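Local coordinates for protein probable acetyltransferase (Thermus thermophilus, PDB 3EXN) that is a GNAT-type enzyme that binds acetyl coenzyme A and probably transfers its acetyl group to an acceptor, at residues A[123-128]-A[136-141]; A[143-148]-A[152-157]. All coordinates share one frame; numbering follows the deposited sequence.

Interaction 1. Residues A[123-128]-A[136-141]; sequences LYAVVY and AFFQAQ. With ACO (acetyl coenzyme *a), chain C.
Ala-125 and Val-127 of strand 122-128 turn their side chains toward helix 132-140 and meet Phe-138 there, in a small, buried and wholly apolar contact that covers 111 Å². Of the two helix phenylalanines, Phe-137 serves the cofactor. Its CG lies anti to the backbone N (chi1 170°), which carries the ring to acetyl-CoA: CCP of the pantetheine arm sits over one face but nearer its margin, 3.6 Å from Phe-137 CD1, while O5B lies beside the ring edge in its plane. Phe-138 instead has CG anti to its carbonyl carbon (chi1 -74°) and reaches the strand. CB of Ala-125 stands 4.2 Å from the centroid of the Phe-138 ring, 20° off the normal, a CH-pi contact over one face; the opposite face is covered by Phe-137 CD2, above the ring centre. Val-127 CG2 comes in obliquely, 4.2 Å from Phe-138 CD2. The far end of the ring borders the acetyl group, with Phe-138 CZ 3.6 Å from CH3 of the cofactor. Where the helix ends, Gln-141 lays CG over the face of Phe-137 turned away from CCP, and its OE1 accepts a hydrogen bond from Arg-107. Strand and following helix thus form one apolar wall of the acetyl-CoA site characteristic of the GNAT fold, to which Leu-94, Ile-96 and the amides of Gly-104, Gly-106 and Arg-107 add polar contacts.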
ATOM      1  N   LEU A 123       1.785 -12.142   6.943  1.00  6.96           N
ATOM      2  CA  LEU A 123       1.673 -10.935   6.081  1.00  6.48           C
ATOM      3  C   LEU A 123       3.075 -10.433   5.780  1.00  6.53           C
ATOM      4  O   LEU A 123       3.795  -9.997   6.670  1.00  7.54           O
ATOM      5  CB  LEU A 123       0.841  -9.862   6.795  1.00  6.62           C
ATOM      6  CG  LEU A 123       0.634  -8.554   6.031  1.00  7.33           C
ATOM      7  CD1 LEU A 123       0.007  -8.812   4.676  1.00  5.08           C
ATOM      8  CD2 LEU A 123      -0.240  -7.572   6.853  1.00  8.50           C
ATOM      9  N   TYR A 124       3.447 -10.472   4.497  1.00  6.70           N
ATOM     10  CA  TYR A 124       4.749  -9.981   4.064  1.00  6.21           C
ATOM     11  C   TYR A 124       4.552  -8.552   3.604  1.00  5.44           C
ATOM     12  O   TYR A 124       3.431  -8.194   3.301  1.00  4.17           O
ATOM     13  CB  TYR A 124       5.266 -10.802   2.890  1.00  6.86           C
ATOM     14  CG  TYR A 124       5.784 -12.218   3.269  1.00  8.27           C
ATOM     15  CD1 TYR A 124       7.147 -12.461   3.466  1.00  7.40           C
ATOM     16  CD2 TYR A 124       4.904 -13.299   3.405  1.00 11.35           C
ATOM     17  CE1 TYR A 124       7.626 -13.768   3.797  1.00  7.46           C
ATOM     18  CE2 TYR A 124       5.373 -14.583   3.751  1.00 10.59           C
ATOM     19  CZ  TYR A 124       6.738 -14.799   3.941  1.00 10.17           C
ATOM     20  OH  TYR A 124       7.213 -16.079   4.264  1.00 10.09           O
ATOM     21  N   ALA A 125       5.653  -7.809   3.561  1.00  6.09           N
ATOM     22  CA  ALA A 125       5.745  -6.441   2.987  1.00  6.84           C
ATOM     23  C   ALA A 125       7.048  -6.394   2.178  1.00  7.92           C
ATOM     24  O   ALA A 125       8.086  -6.866   2.656  1.00  9.41           O
ATOM     25  CB  ALA A 125       5.770  -5.431   4.112  1.00  7.01           C
ATOM     26  N   VAL A 126       6.984  -5.845   0.943  1.00  9.03           N
ATOM     27  CA  VAL A 126       8.156  -5.734   0.051  1.00 10.15           C
ATOM     28  C   VAL A 126       8.452  -4.255  -0.172  1.00 10.31           C
ATOM     29  O   VAL A 126       7.553  -3.505  -0.538  1.00 10.83           O
ATOM     30  CB  VAL A 126       8.014  -6.472  -1.267  1.00 10.26           C
ATOM     31  CG1 VAL A 126       6.701  -6.081  -2.025  1.00 10.48           C
ATOM     32  CG2 VAL A 126       9.305  -6.267  -2.132  1.00 11.81           C
ATOM     33  N   VAL A 127       9.689  -3.846   0.147  1.00  9.50           N
ATOM     34  CA  VAL A 127      10.088  -2.451   0.058  1.00  9.41           C
ATOM     35  C   VAL A 127      10.982  -2.275  -1.169  1.00 10.39           C
ATOM     36  O   VAL A 127      11.891  -3.072  -1.380  1.00  9.55           O
ATOM     37  CB  VAL A 127      10.836  -1.982   1.306  1.00  9.55           C
ATOM     38  CG1 VAL A 127      11.265  -0.499   1.121  1.00  8.75           C
ATOM     39  CG2 VAL A 127       9.970  -2.191   2.566  1.00  8.19           C
ATOM     40  N   TYR A 128      10.701  -1.226  -1.974  1.00 10.70           N
ATOM     41  CA  TYR A 128      11.374  -1.025  -3.246  1.00 11.55           C
ATOM     42  C   TYR A 128      12.399   0.081  -3.107  1.00 10.61           C
ATOM     43  O   TYR A 128      12.094   1.168  -2.585  1.00  9.96           O
ATOM     44  CB  TYR A 128      10.351  -0.642  -4.324  1.00 12.07           C
ATOM     45  CG  TYR A 128       9.394  -1.791  -4.636  1.00 15.87           C
ATOM     46  CD1 TYR A 128       9.725  -2.730  -5.596  1.00 20.43           C
ATOM     47  CD2 TYR A 128       8.185  -1.953  -3.946  1.00 21.38           C
ATOM     48  CE1 TYR A 128       8.875  -3.803  -5.895  1.00 22.62           C
ATOM     49  CE2 TYR A 128       7.316  -3.036  -4.239  1.00 22.74           C
ATOM     50  CZ  TYR A 128       7.681  -3.949  -5.226  1.00 23.02           C
ATOM     51  OH  TYR A 128       6.875  -5.024  -5.567  1.00 23.39           O
ATOM     52  N   ALA A 136      12.155   1.426   8.366  1.00  7.85           N
ATOM     53  CA  ALA A 136      11.986   1.767   9.801  1.00  8.55           C
ATOM     54  C   ALA A 136      10.490   1.685  10.234  1.00  8.50           C
ATOM     55  O   ALA A 136      10.168   1.158  11.318  1.00  7.53           O
ATOM     56  CB  ALA A 136      12.581   3.165  10.090  1.00  8.09           C
ATOM     57  N   PHE A 137       9.581   2.175   9.375  1.00  8.46           N
ATOM     58  CA  PHE A 137       8.145   2.098   9.666  1.00  8.27           C
ATOM     59  C   PHE A 137       7.662   0.666   9.857  1.00  8.25           C
ATOM     60  O   PHE A 137       6.982   0.350  10.854  1.00  7.35           O
ATOM     61  CB  PHE A 137       7.329   2.757   8.552  1.00  9.17           C
ATOM     62  CG  PHE A 137       5.846   2.512   8.663  1.00  8.69           C
ATOM     63  CD1 PHE A 137       5.056   3.253   9.530  1.00  8.35           C
ATOM     64  CD2 PHE A 137       5.242   1.533   7.895  1.00  8.09           C
ATOM     65  CE1 PHE A 137       3.680   3.018   9.619  1.00  8.66           C
ATOM     66  CE2 PHE A 137       3.881   1.288   7.983  1.00  8.61           C
ATOM     67  CZ  PHE A 137       3.099   2.044   8.858  1.00  6.85           C
ATOM     68  N   PHE A 138       7.957  -0.190   8.882  1.00  7.45           N
ATOM     69  CA  PHE A 138       7.515  -1.586   8.947  1.00  7.03           C
ATOM     70  C   PHE A 138       8.090  -2.328  10.133  1.00  7.54           C
ATOM     71  O   PHE A 138       7.374  -3.114  10.760  1.00  9.07           O
ATOM     72  CB  PHE A 138       7.726  -2.339   7.600  1.00  7.16           C
ATOM     73  CG  PHE A 138       6.711  -1.940   6.528  1.00  6.76           C
ATOM     74  CD1 PHE A 138       5.382  -2.373   6.593  1.00  6.79           C
ATOM     75  CD2 PHE A 138       7.087  -1.104   5.475  1.00  7.52           C
ATOM     76  CE1 PHE A 138       4.446  -1.950   5.624  1.00  9.70           C
ATOM     77  CE2 PHE A 138       6.157  -0.687   4.522  1.00  7.41           C
ATOM     78  CZ  PHE A 138       4.845  -1.100   4.602  1.00  5.75           C
ATOM     79  N   GLN A 139       9.367  -2.091  10.451  1.00  8.10           N
ATOM     80  CA  GLN A 139       9.970  -2.748  11.635  1.00  9.55           C
ATOM     81  C   GLN A 139       9.240  -2.333  12.931  1.00  8.11           C
ATOM     82  O   GLN A 139       8.967  -3.177  13.830  1.00  8.38           O
ATOM     83  CB  GLN A 139      11.469  -2.458  11.723  1.00 10.12           C
ATOM     84  CG  GLN A 139      12.336  -3.055  10.575  1.00 12.84           C
ATOM     85  CD  GLN A 139      13.090  -4.301  11.035  1.00 16.77           C
ATOM     86  OE1 GLN A 139      12.582  -5.094  11.865  1.00 18.68           O
ATOM     87  NE2 GLN A 139      14.299  -4.482  10.530  1.00 14.95           N
ATOM     88  N   ALA A 140       8.905  -1.052  13.021  1.00  8.38           N
ATOM     89  CA  ALA A 140       8.211  -0.502  14.192  1.00  8.62           C
ATOM     90  C   ALA A 140       6.863  -1.143  14.378  1.00  8.34           C
ATOM     91  O   ALA A 140       6.415  -1.305  15.508  1.00  8.94           O
ATOM     92  CB  ALA A 140       8.065   1.040  14.089  1.00  8.39           C
ATOM     93  N   GLN A 141       6.241  -1.576  13.278  1.00  7.83           N
ATOM     94  CA  GLN A 141       4.918  -2.228  13.342  1.00  8.13           C
ATOM     95  C   GLN A 141       5.018  -3.736  13.519  1.00  9.02           C
ATOM     96  O   GLN A 141       4.006  -4.432  13.479  1.00  9.89           O
ATOM     97  CB  GLN A 141       4.127  -1.953  12.076  1.00  8.86           C
ATOM     98  CG  GLN A 141       4.027  -0.514  11.744  1.00  9.23           C
ATOM     99  CD  GLN A 141       3.525   0.317  12.915  1.00 12.64           C
ATOM    100  OE1 GLN A 141       2.518  -0.018  13.521  1.00 10.92           O
ATOM    101  NE2 GLN A 141       4.215   1.425  13.217  1.00 10.11           N
TER
HETATM  102  O5B ACO C1001       3.762   6.122  11.792  1.00 40.16           O
HETATM  103  P1A ACO C1001       2.512   6.776  10.932  1.00 39.72           P
HETATM  104  O1A ACO C1001       2.400   8.250  11.320  1.00 36.96           O
HETATM  105  O2A ACO C1001       1.370   5.772  10.938  1.00 31.26           O
HETATM  106  O3A ACO C1001       3.179   6.702   9.447  1.00 34.08           O
HETATM  107  P2A ACO C1001       2.517   7.324   8.137  1.00 31.76           P
HETATM  108  O4A ACO C1001       3.444   8.473   7.729  1.00 31.40           O
HETATM  109  O5A ACO C1001       1.069   7.696   8.350  1.00 28.43           O
HETATM  110  O6A ACO C1001       2.700   6.018   7.150  1.00 31.78           O
HETATM  111  CBP ACO C1001       4.239   5.392   5.319  1.00 27.77           C
HETATM  112  CCP ACO C1001       3.969   5.417   6.835  1.00 29.91           C
HETATM  113  CDP ACO C1001       3.173   4.489   4.728  1.00 24.05           C
HETATM  114  CEP ACO C1001       5.607   4.797   4.999  1.00 27.70           C
HETATM  115  CAP ACO C1001       4.128   6.828   4.738  1.00 28.96           C
HETATM  116  OAP ACO C1001       5.143   7.696   5.308  1.00 31.25           O
HETATM  117  C9P ACO C1001       4.317   6.891   3.234  1.00 28.38           C
HETATM  118  O9P ACO C1001       3.371   6.821   2.464  1.00 24.16           O
HETATM  119  N8P ACO C1001       5.564   7.055   2.798  1.00 30.05           N
HETATM  120  C7P ACO C1001       5.902   7.226   1.372  1.00 28.85           C
HETATM  121  C6P ACO C1001       5.546   6.022   0.501  1.00 27.91           C
HETATM  122  C5P ACO C1001       6.233   4.760   1.003  1.00 29.30           C
HETATM  123  O5P ACO C1001       7.432   4.756   1.358  1.00 29.15           O
HETATM  124  N4P ACO C1001       5.454   3.669   1.040  1.00 29.18           N
HETATM  125  C3P ACO C1001       5.967   2.388   1.473  1.00 27.42           C
HETATM  126  C2P ACO C1001       6.501   1.584   0.314  1.00 29.24           C
HETATM  127  S1P ACO C1001       7.093  -0.040   0.814  1.00 34.54           S
HETATM  128  C   ACO C1001       5.573  -0.780   0.904  1.00 31.41           C
HETATM  129  O   ACO C1001       4.591  -0.128   0.664  1.00 28.49           O
HETATM  130  CH3 ACO C1001       5.451  -2.244   1.283  1.00 29.12           C

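Interaction 2. Residues A[143-148]-A[152-157]; sequences FRYVKD and TLTWYV
The carbonyl oxygen of Trp-155 is gripped by two successive amides: Val-146 N, at 2.9 Å from Trp-155 O, and more weakly Lys-147 N, at 3.5 Å from that oxygen. This is a classic beta bulge, which shifts the register of the antiparallel hairpin by one residue. Beyond it Trp-155 N reaches Lys-147 O at 2.8 Å, and before it Arg-144 and Val-157 form a hydrogen-bonded pair, with Arg-144 N 3.0 Å from Val-157 O. On the face of Arg-144 and Trp-155, the extended arginine runs alongside Val-157, and its guanidinium has Val-146 CG2 over one face; that methyl also meets Val-157 CG1 at 3.5 Å. On the other face, Tyr-145 CG lies anti to its backbone N (chi1 172°), which brings one ring face to the amide N of Lys-147 and an edge to Thr-154, CE1 of Tyr-145 lying 3.6 Å from Thr-154 CG2. Tyr-156 passes its ring obliquely across the opposing backbone, its CD1 3.6 Å from Tyr-145 CA, and its CB touches Phe-143 CB at 3.9 Å. Were Tyr-156 an alanine, a gap would be likely to open between the hairpin and Lys-135 and Gln-139 of helix 132-140, and the backbone at Tyr-145 would probably lose its aromatic cover. Main-chain bonds thus set the register, bulge included, while the side chains add mainly carbon-to-carbon contacts, even where, as in Tyr-145 and Thr-154, they carry polar groups.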
ATOM      1  N   PHE A 143       7.128  -5.954  11.684  1.00  7.74           N
ATOM      2  CA  PHE A 143       7.644  -6.696  10.492  1.00  8.11           C
ATOM      3  C   PHE A 143       9.161  -6.904  10.621  1.00  8.78           C
ATOM      4  O   PHE A 143       9.917  -5.955  10.657  1.00  9.96           O
ATOM      5  CB  PHE A 143       7.347  -5.972   9.187  1.00  7.41           C
ATOM      6  CG  PHE A 143       5.888  -5.961   8.815  1.00  7.36           C
ATOM      7  CD1 PHE A 143       5.426  -6.752   7.784  1.00  7.23           C
ATOM      8  CD2 PHE A 143       4.978  -5.168   9.517  1.00  9.77           C
ATOM      9  CE1 PHE A 143       4.104  -6.757   7.433  1.00  8.42           C
ATOM     10  CE2 PHE A 143       3.621  -5.160   9.174  1.00  9.35           C
ATOM     11  CZ  PHE A 143       3.185  -5.952   8.132  1.00 11.32           C
ATOM     12  N   ARG A 144       9.610  -8.143  10.694  1.00  8.76           N
ATOM     13  CA  ARG A 144      11.063  -8.408  10.701  1.00  9.14           C
ATOM     14  C   ARG A 144      11.658  -8.690   9.311  1.00  8.15           C
ATOM     15  O   ARG A 144      10.936  -9.166   8.390  1.00  8.58           O
ATOM     16  CB  ARG A 144      11.403  -9.576  11.632  1.00 10.66           C
ATOM     17  CG  ARG A 144      10.892 -10.863  11.108  1.00 13.97           C
ATOM     18  CD  ARG A 144      11.546 -12.036  11.704  1.00 16.18           C
ATOM     19  NE  ARG A 144      11.322 -13.204  10.844  1.00 18.89           N
ATOM     20  CZ  ARG A 144      12.209 -13.744   9.992  1.00 20.47           C
ATOM     21  NH1 ARG A 144      13.450 -13.270   9.858  1.00 20.08           N
ATOM     22  NH2 ARG A 144      11.851 -14.815   9.285  1.00 19.30           N
ATOM     23  N   TYR A 145      12.930  -8.390   9.148  1.00  6.49           N
ATOM     24  CA  TYR A 145      13.665  -8.588   7.925  1.00  5.67           C
ATOM     25  C   TYR A 145      13.719 -10.056   7.620  1.00  5.38           C
ATOM     26  O   TYR A 145      13.998 -10.819   8.479  1.00  6.06           O
ATOM     27  CB  TYR A 145      15.067  -8.022   8.088  1.00  5.67           C
ATOM     28  CG  TYR A 145      16.040  -8.300   6.981  1.00  2.79           C
ATOM     29  CD1 TYR A 145      16.072  -7.532   5.846  1.00  2.45           C
ATOM     30  CD2 TYR A 145      16.962  -9.319   7.089  1.00  3.85           C
ATOM     31  CE1 TYR A 145      16.981  -7.786   4.842  1.00  2.93           C
ATOM     32  CE2 TYR A 145      17.869  -9.562   6.096  1.00  2.00           C
ATOM     33  CZ  TYR A 145      17.864  -8.807   4.984  1.00  2.00           C
ATOM     34  OH  TYR A 145      18.766  -9.050   4.021  1.00  2.51           O
ATOM     35  N   VAL A 146      13.422 -10.422   6.383  1.00  4.90           N
ATOM     36  CA  VAL A 146      13.562 -11.775   5.893  1.00  4.98           C
ATOM     37  C   VAL A 146      14.781 -11.941   4.965  1.00  7.23           C
ATOM     38  O   VAL A 146      15.600 -12.761   5.201  1.00  8.54           O
ATOM     39  CB  VAL A 146      12.347 -12.208   5.118  1.00  4.74           C
ATOM     40  CG1 VAL A 146      12.553 -13.563   4.569  1.00  2.90           C
ATOM     41  CG2 VAL A 146      11.117 -12.181   5.970  1.00  2.75           C
ATOM     42  N   LYS A 147      14.864 -11.121   3.925  1.00  7.44           N
ATOM     43  CA  LYS A 147      15.939 -11.160   2.950  1.00  8.58           C
ATOM     44  C   LYS A 147      15.873  -9.947   2.038  1.00  8.71           C
ATOM     45  O   LYS A 147      14.870  -9.305   1.939  1.00  8.35           O
ATOM     46  CB  LYS A 147      15.795 -12.403   2.065  1.00  8.17           C
ATOM     47  CG  LYS A 147      16.313 -13.622   2.660  1.00  9.22           C
ATOM     48  CD  LYS A 147      15.527 -14.819   2.242  1.00 12.47           C
ATOM     49  CE  LYS A 147      15.845 -16.004   3.137  1.00 13.40           C
ATOM     50  NZ  LYS A 147      14.975 -17.149   2.895  1.00 13.73           N
ATOM     51  N   ASP A 148      16.946  -9.659   1.328  1.00 10.30           N
ATOM     52  CA  ASP A 148      16.794  -8.721   0.223  1.00 11.63           C
ATOM     53  C   ASP A 148      16.619  -9.479  -1.106  1.00 11.85           C
ATOM     54  O   ASP A 148      17.154 -10.573  -1.296  1.00 13.18           O
ATOM     55  CB  ASP A 148      17.870  -7.627   0.223  1.00 12.25           C
ATOM     56  CG  ASP A 148      19.257  -8.161   0.068  1.00 13.54           C
ATOM     57  OD1 ASP A 148      19.483  -9.338   0.433  1.00 17.80           O
ATOM     58  OD2 ASP A 148      20.121  -7.386  -0.403  1.00 15.29           O
ATOM     59  N   THR A 152      17.257  -3.925  -5.773  1.00 14.50           N
ATOM     60  CA  THR A 152      16.100  -3.025  -5.778  1.00 14.22           C
ATOM     61  C   THR A 152      15.003  -3.341  -4.717  1.00 13.08           C
ATOM     62  O   THR A 152      14.164  -2.485  -4.427  1.00 12.00           O
ATOM     63  CB  THR A 152      15.465  -3.030  -7.200  1.00 14.41           C
ATOM     64  OG1 THR A 152      14.860  -4.309  -7.467  1.00 15.87           O
ATOM     65  CG2 THR A 152      16.538  -2.760  -8.282  1.00 14.45           C
ATOM     66  N   LEU A 153      15.043  -4.542  -4.132  1.00 12.51           N
ATOM     67  CA  LEU A 153      13.951  -5.074  -3.277  1.00 11.58           C
ATOM     68  C   LEU A 153      14.408  -5.568  -1.899  1.00 10.58           C
ATOM     69  O   LEU A 153      15.494  -6.114  -1.791  1.00 10.77           O
ATOM     70  CB  LEU A 153      13.294  -6.294  -3.965  1.00 11.54           C
ATOM     71  CG  LEU A 153      12.385  -6.135  -5.167  1.00 12.64           C
ATOM     72  CD1 LEU A 153      11.767  -7.477  -5.535  1.00 11.01           C
ATOM     73  CD2 LEU A 153      11.295  -5.145  -4.807  1.00 15.69           C
ATOM     74  N   THR A 154      13.572  -5.389  -0.874  1.00  8.89           N
ATOM     75  CA  THR A 154      13.809  -5.987   0.471  1.00  8.30           C
ATOM     76  C   THR A 154      12.528  -6.542   1.045  1.00  8.16           C
ATOM     77  O   THR A 154      11.506  -5.871   0.995  1.00  6.83           O
ATOM     78  CB  THR A 154      14.372  -4.982   1.512  1.00  8.35           C
ATOM     79  OG1 THR A 154      15.471  -4.280   0.945  1.00  8.52           O
ATOM     80  CG2 THR A 154      14.843  -5.729   2.798  1.00  7.88           C
ATOM     81  N   TRP A 155      12.594  -7.753   1.613  1.00  7.81           N
ATOM     82  CA  TRP A 155      11.415  -8.446   2.134  1.00  8.24           C
ATOM     83  C   TRP A 155      11.383  -8.477   3.671  1.00  8.98           C
ATOM     84  O   TRP A 155      12.406  -8.714   4.312  1.00  6.31           O
ATOM     85  CB  TRP A 155      11.375  -9.879   1.605  1.00  8.19           C
ATOM     86  CG  TRP A 155      11.029  -9.941   0.153  1.00  8.94           C
ATOM     87  CD1 TRP A 155      11.882  -9.782  -0.909  1.00  9.87           C
ATOM     88  CD2 TRP A 155       9.736 -10.110  -0.395  1.00 10.30           C
ATOM     89  NE1 TRP A 155      11.190  -9.863  -2.084  1.00  9.28           N
ATOM     90  CE2 TRP A 155       9.870 -10.078  -1.801  1.00 10.29           C
ATOM     91  CE3 TRP A 155       8.469 -10.305   0.162  1.00 10.33           C
ATOM     92  CZ2 TRP A 155       8.790 -10.216  -2.649  1.00 11.07           C
ATOM     93  CZ3 TRP A 155       7.395 -10.457  -0.677  1.00 11.30           C
ATOM     94  CH2 TRP A 155       7.561 -10.411  -2.076  1.00 12.32           C
ATOM     95  N   TYR A 156      10.170  -8.288   4.201  1.00 11.69           N
ATOM     96  CA  TYR A 156       9.847  -8.312   5.648  1.00 12.50           C
ATOM     97  C   TYR A 156       8.566  -9.130   5.887  1.00 13.00           C
ATOM     98  O   TYR A 156       7.740  -9.270   4.987  1.00 13.97           O
ATOM     99  CB  TYR A 156       9.600  -6.885   6.124  1.00 12.99           C
ATOM    100  CG  TYR A 156      10.788  -5.987   6.006  1.00 13.67           C
ATOM    101  CD1 TYR A 156      11.649  -5.775   7.085  1.00 16.72           C
ATOM    102  CD2 TYR A 156      11.051  -5.312   4.798  1.00 18.54           C
ATOM    103  CE1 TYR A 156      12.774  -4.944   6.968  1.00 17.82           C
ATOM    104  CE2 TYR A 156      12.172  -4.493   4.673  1.00 19.42           C
ATOM    105  CZ  TYR A 156      13.039  -4.321   5.765  1.00 19.54           C
ATOM    106  OH  TYR A 156      14.142  -3.486   5.660  1.00 21.44           O
ATOM    107  N   VAL A 157       8.357  -9.610   7.126  1.00 14.36           N
ATOM    108  CA  VAL A 157       7.182 -10.430   7.452  1.00 14.42           C
ATOM    109  C   VAL A 157       6.687 -10.228   8.895  1.00 14.75           C
ATOM    110  O   VAL A 157       7.493 -10.010   9.829  1.00 14.69           O
ATOM    111  CB  VAL A 157       7.443 -11.950   7.236  1.00 14.15           C
ATOM    112  CG1 VAL A 157       8.464 -12.510   8.256  1.00 15.22           C
ATOM    113  CG2 VAL A 157       6.115 -12.725   7.232  1.00 13.61           C
TER

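Overall arrangement
Both interactions use neighbouring strands of one sheet: strand 122-128 of interaction 1 is hydrogen-bonded to strand 153-159 of interaction 2, with Val-127 N 2.8 Å from Thr-154 O, and their centres lie about 7 Å apart. Interaction 1 is the buried one, where helix and strand meet through side chains alone, beside the cofactor. Interaction 2 is partly buried and lies farther from the chain's centre; strand 144-148 is outermost in the sheet within this chain, and there a backbone ladder does most of the joining. The chain passes from helix 132-140 through a short turn into that strand, and Phe-143 at the junction sets its ring edge-to-face with Phe-138, linking cofactor pocket and hairpin.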